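Local atomic coordinates of PbICP-C (Plasmodium berghei, PDB entry 3PNR), a protein that probably inhibits papain-like cysteine proteases of the malaria parasite or its host through a chagasin-like, immunoglobulin-type beta-sandwich domain. Residues 44-49 and 181-186; 76-81 and 160-165; 99-104 and 154-159. All coordinates share one frame; numbering follows the deposited sequence.

In the fold
From the N terminus, the chain enters contact 1 at 44-49, part of strand 41-49, whose partner 181-186 comes at the C-terminal end. Everything in between lies within this widest loop. Residues 76-81, just after strand 68-75, meet strand 159-168 in contact 2, closing a second loop inside the first; 99-104 and 154-159 close the innermost in contact 3. The three are concentric, and none cross. Contact 1 joins two parallel strands of the four-stranded sheet, contact 2 lays an irregular segment on that sheet's outer face, and contact 3 pairs strands of the five-stranded sheet opposite. Strand 159-168 links all three: it starts at the end of 154-159, carries 160-165 and hydrogen-bonds to 181-186.

Contact 1. Residues 44-49 and 181-186; sequences TITQSL and IIYVTV
Ile45, Gln47 and Leu49 bind Ile181, Tyr183 and Thr185 through a staggered ladder of five backbone hydrogen bonds, in which Ile45, Gln47, Tyr183 and Thr185 each use both N-H and C=O. The bonds are of even length, from 2.8 Å between Gln47 N and Tyr183 O to 3.0 Å between Thr185 N and Gln47 O. CA-H...O contacts fill the gaps, such as Thr46 CA to Tyr183 O and Val184 CA to Gln47 O, both 3.2 Å. This is a parallel pair at the margin of a chagasin-like beta sandwich: strand 41-49 is the outermost of its sheet within the chain, and Ile182, Val184 and Val186 turn their backbones to strand 159-168 instead. Apolar packing belongs mainly to the face that looks into the sandwich. There Ile45 and Ile182 lie side by side, CG2 of Ile45 3.3 Å from CD1 of Ile182, which the bend at chi2 (-44°) turns back toward it; Leu31 and Leu33 of strand 29-33 meet Ile45 from the other sheet. On the outer face Thr44 OG1 lies 3.4 Å from Ile181 CD1, and Thr46 brings its methyl CG2 to the ring edge of Tyr183, 3.8 Å from CD2. With CG anti to the backbone N (chi1 -175°), the Tyr183 ring leads away from strand 41-49 to meet the Tyr162 ring and Lys160.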
loop_
_atom_site.group_PDB
_atom_site.type_symbol
_atom_site.label_atom_id
_atom_site.label_comp_id
_atom_site.label_asym_id
_atom_site.label_seq_id
_atom_site.Cartn_x
_atom_site.Cartn_y
_atom_site.Cartn_z
ATOM N N THR B 44 -23.551 0.947 -14.102
ATOM C CA THR B 44 -23.827 0.096 -15.251
ATOM C C THR B 44 -23.459 0.827 -16.533
ATOM O O THR B 44 -23.537 2.054 -16.614
ATOM C CB THR B 44 -25.290 -0.366 -15.323
ATOM O OG1 THR B 44 -25.653 -1.004 -14.095
ATOM C CG2 THR B 44 -25.462 -1.363 -16.463
ATOM N N ILE B 45 -23.040 0.062 -17.530
ATOM C CA ILE B 45 -22.618 0.635 -18.795
ATOM C C ILE B 45 -22.825 -0.376 -19.916
ATOM O O ILE B 45 -22.222 -1.452 -19.925
ATOM C CB ILE B 45 -21.154 1.107 -18.738
ATOM C CG1 ILE B 45 -20.637 1.415 -20.143
ATOM C CG2 ILE B 45 -20.284 0.063 -18.067
ATOM C CD1 ILE B 45 -19.230 1.979 -20.162
ATOM N N THR B 46 -23.697 -0.018 -20.853
ATOM C CA THR B 46 -24.102 -0.914 -21.930
ATOM C C THR B 46 -23.107 -0.937 -23.091
ATOM O O THR B 46 -22.475 0.071 -23.411
ATOM C CB THR B 46 -25.504 -0.544 -22.454
ATOM O OG1 THR B 46 -25.470 0.760 -23.050
ATOM C CG2 THR B 46 -26.513 -0.549 -21.306
ATOM N N GLN B 47 -22.972 -2.106 -23.708
ATOM C CA GLN B 47 -22.082 -2.280 -24.847
ATOM C C GLN B 47 -22.638 -3.274 -25.861
ATOM O O GLN B 47 -22.909 -4.432 -25.530
ATOM C CB GLN B 47 -20.699 -2.726 -24.379
ATOM C CG GLN B 47 -19.841 -1.585 -23.878
ATOM C CD GLN B 47 -19.567 -0.566 -24.960
ATOM O OE1 GLN B 47 -19.319 -0.921 -26.115
ATOM N NE2 GLN B 47 -19.612 0.710 -24.597
ATOM N N SER B 48 -22.806 -2.810 -27.095
ATOM C CA SER B 48 -23.273 -3.654 -28.191
ATOM C C SER B 48 -22.100 -4.351 -28.871
ATOM O O SER B 48 -21.063 -3.736 -29.119
ATOM C CB SER B 48 -24.054 -2.816 -29.206
ATOM O OG SER B 48 -23.369 -1.610 -29.509
ATOM N N LEU B 49 -22.263 -5.635 -29.173
ATOM C CA LEU B 49 -21.177 -6.409 -29.765
ATOM C C LEU B 49 -21.615 -7.451 -30.788
ATOM O O LEU B 49 -22.561 -8.206 -30.567
ATOM C CB LEU B 49 -20.350 -7.096 -28.678
ATOM C CG LEU B 49 -19.215 -6.271 -28.081
ATOM C CD1 LEU B 49 -18.121 -7.199 -27.588
ATOM C CD2 LEU B 49 -18.664 -5.298 -29.116
ATOM N N ILE B 181 -20.908 -2.819 -13.575
ATOM C CA ILE B 181 -21.685 -3.762 -14.372
ATOM C C ILE B 181 -21.631 -3.390 -15.849
ATOM O O ILE B 181 -22.014 -2.289 -16.235
ATOM C CB ILE B 181 -23.152 -3.757 -13.963
ATOM C CG1 ILE B 181 -23.282 -3.943 -12.451
ATOM C CG2 ILE B 181 -23.922 -4.821 -14.756
ATOM C CD1 ILE B 181 -24.450 -3.204 -11.849
ATOM N N ILE B 182 -21.144 -4.308 -16.671
ATOM C CA ILE B 182 -21.195 -4.132 -18.114
ATOM C C ILE B 182 -22.399 -4.893 -18.636
ATOM O O ILE B 182 -22.514 -6.105 -18.426
ATOM C CB ILE B 182 -19.945 -4.687 -18.808
ATOM C CG1 ILE B 182 -18.688 -4.259 -18.055
ATOM C CG2 ILE B 182 -19.904 -4.234 -20.257
ATOM C CD1 ILE B 182 -18.718 -2.817 -17.633
ATOM N N TYR B 183 -23.304 -4.177 -19.297
ATOM C CA TYR B 183 -24.450 -4.809 -19.934
ATOM C C TYR B 183 -24.169 -5.015 -21.420
ATOM O O TYR B 183 -24.353 -4.110 -22.231
ATOM C CB TYR B 183 -25.717 -3.987 -19.731
ATOM C CG TYR B 183 -26.941 -4.680 -20.265
ATOM C CD1 TYR B 183 -27.358 -5.895 -19.735
ATOM C CD2 TYR B 183 -27.676 -4.130 -21.306
ATOM C CE1 TYR B 183 -28.475 -6.543 -20.224
ATOM C CE2 TYR B 183 -28.796 -4.767 -21.802
ATOM C CZ TYR B 183 -29.193 -5.973 -21.258
ATOM O OH TYR B 183 -30.312 -6.611 -21.752
ATOM N N VAL B 184 -23.709 -6.215 -21.757
ATOM C CA VAL B 184 -23.268 -6.533 -23.110
ATOM C C VAL B 184 -24.333 -7.292 -23.903
ATOM O O VAL B 184 -24.947 -8.240 -23.405
ATOM C CB VAL B 184 -21.974 -7.369 -23.083
ATOM C CG1 VAL B 184 -21.623 -7.861 -24.482
ATOM C CG2 VAL B 184 -20.833 -6.561 -22.485
ATOM N N THR B 185 -24.549 -6.863 -25.143
ATOM C CA THR B 185 -25.475 -7.548 -26.040
ATOM C C THR B 185 -24.702 -8.206 -27.180
ATOM O O THR B 185 -24.065 -7.522 -27.982
ATOM C CB THR B 185 -26.519 -6.578 -26.629
ATOM O OG1 THR B 185 -25.888 -5.727 -27.594
ATOM C CG2 THR B 185 -27.146 -5.721 -25.530
ATOM N N VAL B 186 -24.743 -9.534 -27.235
ATOM C CA VAL B 186 -24.129 -10.271 -28.337
ATOM C C VAL B 186 -25.130 -10.464 -29.479
ATOM O O VAL B 186 -26.145 -11.142 -29.325
ATOM C CB VAL B 186 -23.602 -11.648 -27.886
ATOM C CG1 VAL B 186 -23.043 -12.418 -29.075
ATOM C CG2 VAL B 186 -22.547 -11.483 -26.806
#

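Contact 2. Residues 76-81 and 160-165; sequences KDEPII and KYYIVY. With CD (cadmium ion), chain F.
The ring of Tyr162 is roofed by the main chain of the loop and a proline, with Glu78 CA and Pro79 CD over the same face. Both make CH-pi contacts set off toward the rim, at 3.7 Å from Glu78 CA and 3.9 Å from Pro79 CD to the ring centroid. Lys76 O approaches the ring edge in its plane, 3.5 Å from Tyr162 CD2. Further along, Pro79 CG rests 3.8 Å from Val164 CG2, while Ile81 CD1 and Val164 CG1 meet tip to tip. At the other end Lys76, bent at chi2 (-57°), runs along the edge of the strand past Lys160 O; its CE comes to lie beside Tyr161, 3.3 Å from CE1, and NZ goes on to a salt bridge with Glu99. Asp77 turns from the strand and holds a cadmium ion with both carboxylate oxygens unequally, OD1 at 2.2 Å and OD2 at 2.7 Å; His75 and a water also bind the metal. The loop that follows strand 68-75 thus lies on the outer face of the four-stranded sheet at Tyr162 and Val164, whereas Tyr161 and Ile163, on the inner face, pack against Ile100 of strand 100-107 in the opposite sheet.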
loop_
_atom_site.group_PDB
_atom_site.type_symbol
_atom_site.label_atom_id
_atom_site.label_comp_id
_atom_site.label_asym_id
_atom_site.label_seq_id
_atom_site.Cartn_x
_atom_site.Cartn_y
_atom_site.Cartn_z
ATOM N N LYS B 76 -27.540 -13.593 -16.396
ATOM C CA LYS B 76 -28.627 -13.253 -17.304
ATOM C C LYS B 76 -29.558 -12.304 -16.572
ATOM O O LYS B 76 -30.064 -11.343 -17.153
ATOM C CB LYS B 76 -29.379 -14.501 -17.762
ATOM C CG LYS B 76 -28.691 -15.248 -18.891
ATOM C CD LYS B 76 -28.480 -14.336 -20.093
ATOM C CE LYS B 76 -27.458 -14.910 -21.063
ATOM N NZ LYS B 76 -27.823 -16.278 -21.519
ATOM N N ASP B 77 -29.764 -12.576 -15.287
ATOM C CA ASP B 77 -30.530 -11.695 -14.408
ATOM C C ASP B 77 -29.762 -10.412 -14.105
ATOM O O ASP B 77 -28.549 -10.442 -13.890
ATOM C CB ASP B 77 -30.837 -12.403 -13.084
ATOM C CG ASP B 77 -29.575 -12.819 -12.337
ATOM O OD1 ASP B 77 -28.770 -13.572 -12.927
ATOM O OD2 ASP B 77 -29.387 -12.391 -11.173
ATOM N N GLU B 78 -30.470 -9.289 -14.084
ATOM C CA GLU B 78 -29.894 -8.050 -13.584
ATOM C C GLU B 78 -29.444 -8.309 -12.150
ATOM O O GLU B 78 -30.262 -8.659 -11.296
ATOM C CB GLU B 78 -30.922 -6.924 -13.619
ATOM C CG GLU B 78 -30.398 -5.588 -13.128
ATOM C CD GLU B 78 -31.475 -4.519 -13.102
ATOM O OE1 GLU B 78 -32.596 -4.811 -12.623
ATOM O OE2 GLU B 78 -31.202 -3.386 -13.560
ATOM N N PRO B 79 -28.134 -8.142 -11.885
ATOM C CA PRO B 79 -27.530 -8.542 -10.608
ATOM C C PRO B 79 -27.788 -7.538 -9.481
ATOM O O PRO B 79 -27.718 -6.322 -9.684
ATOM C CB PRO B 79 -26.026 -8.592 -10.931
ATOM C CG PRO B 79 -25.900 -8.266 -12.412
ATOM C CD PRO B 79 -27.142 -7.528 -12.779
ATOM N N ILE B 80 -28.091 -8.055 -8.297
ATOM C CA ILE B 80 -28.225 -7.213 -7.118
ATOM C C ILE B 80 -26.880 -7.205 -6.394
ATOM O O ILE B 80 -26.381 -8.254 -5.988
ATOM C CB ILE B 80 -29.360 -7.708 -6.186
ATOM C CG1 ILE B 80 -29.741 -6.626 -5.174
ATOM C CG2 ILE B 80 -28.974 -9.009 -5.488
ATOM C CD1 ILE B 80 -30.425 -5.426 -5.795
ATOM N N ILE B 81 -26.286 -6.024 -6.252
ATOM C CA ILE B 81 -24.920 -5.916 -5.740
ATOM C C ILE B 81 -24.843 -5.797 -4.223
ATOM O O ILE B 81 -25.289 -4.803 -3.652
ATOM C CB ILE B 81 -24.181 -4.710 -6.351
ATOM C CG1 ILE B 81 -24.179 -4.805 -7.877
ATOM C CG2 ILE B 81 -22.759 -4.641 -5.830
ATOM C CD1 ILE B 81 -23.652 -6.118 -8.394
ATOM N N LYS B 160 -28.016 -11.369 -24.014
ATOM C CA LYS B 160 -27.753 -10.249 -23.114
ATOM C C LYS B 160 -27.019 -10.756 -21.879
ATOM O O LYS B 160 -27.435 -11.734 -21.255
ATOM C CB LYS B 160 -29.052 -9.557 -22.703
ATOM C CG LYS B 160 -29.810 -8.924 -23.850
ATOM C CD LYS B 160 -28.941 -7.934 -24.606
ATOM C CE LYS B 160 -29.742 -7.220 -25.685
ATOM N NZ LYS B 160 -30.490 -8.176 -26.556
ATOM N N TYR B 161 -25.924 -10.091 -21.529
ATOM C CA TYR B 161 -25.078 -10.557 -20.437
ATOM C C TYR B 161 -24.709 -9.438 -19.465
ATOM O O TYR B 161 -24.283 -8.355 -19.878
ATOM C CB TYR B 161 -23.811 -11.209 -20.994
ATOM C CG TYR B 161 -24.076 -12.283 -22.030
ATOM C CD1 TYR B 161 -24.344 -13.591 -21.651
ATOM C CD2 TYR B 161 -24.052 -11.987 -23.387
ATOM C CE1 TYR B 161 -24.583 -14.572 -22.592
ATOM C CE2 TYR B 161 -24.291 -12.964 -24.338
ATOM C CZ TYR B 161 -24.556 -14.253 -23.932
ATOM O OH TYR B 161 -24.796 -15.229 -24.870
ATOM N N TYR B 162 -24.889 -9.708 -18.172
ATOM C CA TYR B 162 -24.445 -8.807 -17.111
ATOM C C TYR B 162 -23.094 -9.269 -16.579
ATOM O O TYR B 162 -23.008 -10.279 -15.873
ATOM C CB TYR B 162 -25.459 -8.767 -15.963
ATOM C CG TYR B 162 -26.710 -7.990 -16.276
ATOM C CD1 TYR B 162 -26.700 -6.602 -16.291
ATOM C CD2 TYR B 162 -27.903 -8.642 -16.556
ATOM C CE1 TYR B 162 -27.840 -5.886 -16.575
ATOM C CE2 TYR B 162 -29.046 -7.936 -16.842
ATOM C CZ TYR B 162 -29.012 -6.556 -16.851
ATOM O OH TYR B 162 -30.157 -5.845 -17.138
ATOM N N ILE B 163 -22.045 -8.531 -16.933
ATOM C CA ILE B 163 -20.694 -8.815 -16.457
ATOM C C ILE B 163 -20.342 -7.889 -15.298
ATOM O O ILE B 163 -20.418 -6.665 -15.428
ATOM C CB ILE B 163 -19.664 -8.623 -17.578
ATOM C CG1 ILE B 163 -20.141 -9.332 -18.849
ATOM C CG2 ILE B 163 -18.301 -9.125 -17.136
ATOM C CD1 ILE B 163 -19.096 -9.418 -19.930
ATOM N N VAL B 164 -19.964 -8.468 -14.163
ATOM C CA VAL B 164 -19.733 -7.665 -12.960
ATOM C C VAL B 164 -18.270 -7.592 -12.510
ATOM O O VAL B 164 -17.614 -8.607 -12.279
ATOM C CB VAL B 164 -20.617 -8.130 -11.796
ATOM C CG1 VAL B 164 -20.411 -7.234 -10.592
ATOM C CG2 VAL B 164 -22.074 -8.128 -12.218
ATOM N N TYR B 165 -17.765 -6.372 -12.409
ATOM C CA TYR B 165 -16.425 -6.137 -11.891
ATOM C C TYR B 165 -16.532 -5.291 -10.639
ATOM O O TYR B 165 -17.450 -4.477 -10.503
ATOM C CB TYR B 165 -15.590 -5.366 -12.902
ATOM C CG TYR B 165 -15.337 -6.084 -14.201
ATOM C CD1 TYR B 165 -14.346 -7.050 -14.297
ATOM C CD2 TYR B 165 -16.069 -5.774 -15.341
ATOM C CE1 TYR B 165 -14.099 -7.701 -15.485
ATOM C CE2 TYR B 165 -15.829 -6.418 -16.541
ATOM C CZ TYR B 165 -14.841 -7.382 -16.606
ATOM O OH TYR B 165 -14.589 -8.030 -17.791
HETATM CD CD CD F . -27.463 -14.234 -11.250
HETATM O O HOH W 1 -25.878 -16.187 -11.389
#

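Contact 3. Residues 99-104 and 154-159; sequences EISVTQ and KGHKPG
His156 sets CG anti to its carbonyl carbon (chi1 -63°), and the imidazole thereby swings back along the strand pair toward Ser101. CE1 of His156 comes 3.7 Å from both CB and OG of Ser101, a van der Waals meeting, and CB of His156 lies 3.2 Å from Glu99 O. Lys154 O, two residues back in the same segment, lies over the centre of one ring face. Lys157 leaves with CG anti to N and kinks at chi3 (-46°), crossing the Glu99 side chain so that CD of Lys157 lies 3.8 Å from Glu99 CG; its ammonium makes a salt bridge with Glu98. The backbones run antiparallel. Ser101 and Lys154 form a hydrogen-bonded pair, Ser101 N to Lys154 O and Lys154 N to Ser101 O both 3.0 Å. Ile100 and Gly155 follow as a non-hydrogen-bonded pair. One more bond, His156 N to Glu99 O at 2.7 Å, carries the pairing past the end of the regular strand. The segments join strands 100-107 and 146-155, adjacent in the five-stranded sheet; Ile100 faces Ile74 and Tyr161 of the other sheet across the sandwich core, and Gly155 bonds through its backbone to Gly52.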
loop_
_atom_site.group_PDB
_atom_site.type_symbol
_atom_site.label_atom_id
_atom_site.label_comp_id
_atom_site.label_asym_id
_atom_site.label_seq_id
_atom_site.Cartn_x
_atom_site.Cartn_y
_atom_site.Cartn_z
ATOM N N GLU B 99 -21.679 -19.764 -24.321
ATOM C CA GLU B 99 -22.219 -18.493 -24.792
ATOM C C GLU B 99 -21.203 -17.355 -24.755
ATOM O O GLU B 99 -21.134 -16.545 -25.681
ATOM C CB GLU B 99 -23.445 -18.104 -23.966
ATOM C CG GLU B 99 -24.494 -19.195 -23.864
ATOM C CD GLU B 99 -25.618 -18.831 -22.918
ATOM O OE1 GLU B 99 -25.330 -18.264 -21.842
ATOM O OE2 GLU B 99 -26.789 -19.113 -23.247
ATOM N N ILE B 100 -20.421 -17.292 -23.683
ATOM C CA ILE B 100 -19.517 -16.164 -23.470
ATOM C C ILE B 100 -18.274 -16.563 -22.679
ATOM O O ILE B 100 -18.282 -17.549 -21.942
ATOM C CB ILE B 100 -20.242 -15.016 -22.726
ATOM C CG1 ILE B 100 -19.401 -13.731 -22.738
ATOM C CG2 ILE B 100 -20.602 -15.447 -21.302
ATOM C CD1 ILE B 100 -20.219 -12.461 -22.502
ATOM N N SER B 101 -17.203 -15.793 -22.840
ATOM C CA SER B 101 -16.003 -16.002 -22.037
ATOM C C SER B 101 -15.386 -14.673 -21.579
ATOM O O SER B 101 -15.148 -13.766 -22.391
ATOM C CB SER B 101 -14.974 -16.845 -22.795
ATOM O OG SER B 101 -14.269 -16.054 -23.734
ATOM N N VAL B 102 -15.149 -14.562 -20.272
ATOM C CA VAL B 102 -14.528 -13.369 -19.699
ATOM C C VAL B 102 -13.434 -13.712 -18.677
ATOM O O VAL B 102 -13.585 -14.613 -17.847
ATOM C CB VAL B 102 -15.569 -12.412 -19.073
ATOM C CG1 VAL B 102 -15.001 -11.002 -19.003
ATOM C CG2 VAL B 102 -16.868 -12.421 -19.880
ATOM N N THR B 103 -12.329 -12.981 -18.749
ATOM C CA THR B 103 -11.156 -13.285 -17.938
ATOM C C THR B 103 -11.045 -12.404 -16.695
ATOM O O THR B 103 -11.485 -11.255 -16.701
ATOM C CB THR B 103 -9.882 -13.110 -18.766
ATOM O OG1 THR B 103 -9.892 -11.810 -19.368
ATOM C CG2 THR B 103 -9.814 -14.167 -19.855
ATOM N N GLN B 104 -10.456 -12.953 -15.633
ATOM C CA GLN B 104 -10.141 -12.172 -14.439
ATOM C C GLN B 104 -9.156 -11.068 -14.804
ATOM O O GLN B 104 -8.238 -11.292 -15.595
ATOM C CB GLN B 104 -9.534 -13.063 -13.352
ATOM C CG GLN B 104 -10.536 -13.945 -12.625
ATOM C CD GLN B 104 -11.477 -13.154 -11.726
ATOM O OE1 GLN B 104 -11.230 -11.989 -11.409
ATOM N NE2 GLN B 104 -12.565 -13.790 -11.315
ATOM N N LYS B 154 -15.351 -11.900 -24.724
ATOM C CA LYS B 154 -15.588 -12.494 -26.043
ATOM C C LYS B 154 -16.926 -13.233 -26.125
ATOM O O LYS B 154 -17.182 -14.172 -25.363
ATOM C CB LYS B 154 -14.438 -13.430 -26.424
ATOM C CG LYS B 154 -14.663 -14.226 -27.698
ATOM C CD LYS B 154 -13.455 -15.100 -27.998
ATOM C CE LYS B 154 -13.817 -16.279 -28.885
ATOM N NZ LYS B 154 -12.669 -17.218 -29.033
ATOM N N GLY B 155 -17.770 -12.799 -27.057
ATOM C CA GLY B 155 -19.066 -13.417 -27.276
ATOM C C GLY B 155 -18.985 -14.634 -28.180
ATOM O O GLY B 155 -18.159 -14.695 -29.094
ATOM N N HIS B 156 -19.847 -15.610 -27.917
ATOM C CA HIS B 156 -19.887 -16.836 -28.706
ATOM C C HIS B 156 -21.297 -17.113 -29.221
ATOM O O HIS B 156 -21.509 -17.988 -30.060
ATOM C CB HIS B 156 -19.407 -18.021 -27.867
ATOM C CG HIS B 156 -17.985 -17.908 -27.418
ATOM N ND1 HIS B 156 -17.565 -18.316 -26.170
ATOM C CD2 HIS B 156 -16.886 -17.433 -28.048
ATOM C CE1 HIS B 156 -16.267 -18.104 -26.053
ATOM N NE2 HIS B 156 -15.830 -17.567 -27.179
ATOM N N LYS B 157 -22.255 -16.353 -28.709
ATOM C CA LYS B 157 -23.658 -16.597 -28.988
ATOM C C LYS B 157 -24.466 -15.352 -28.687
ATOM O O LYS B 157 -24.218 -14.670 -27.693
ATOM C CB LYS B 157 -24.162 -17.757 -28.131
ATOM C CG LYS B 157 -25.658 -17.996 -28.207
ATOM C CD LYS B 157 -26.033 -19.205 -27.373
ATOM C CE LYS B 157 -25.081 -20.358 -27.655
ATOM N NZ LYS B 157 -25.216 -21.453 -26.657
ATOM N N PRO B 158 -25.437 -15.045 -29.550
ATOM C CA PRO B 158 -26.306 -13.891 -29.303
ATOM C C PRO B 158 -26.932 -13.953 -27.911
ATOM O O PRO B 158 -27.204 -15.045 -27.402
ATOM C CB PRO B 158 -27.381 -14.033 -30.385
ATOM C CG PRO B 158 -26.698 -14.776 -31.487
ATOM C CD PRO B 158 -25.764 -15.735 -30.809
ATOM N N GLY B 159 -27.150 -12.790 -27.304
ATOM C CA GLY B 159 -27.769 -12.726 -25.992
ATOM C C GLY B 159 -27.507 -11.434 -25.240
ATOM O O GLY B 159 -26.874 -10.510 -25.756
#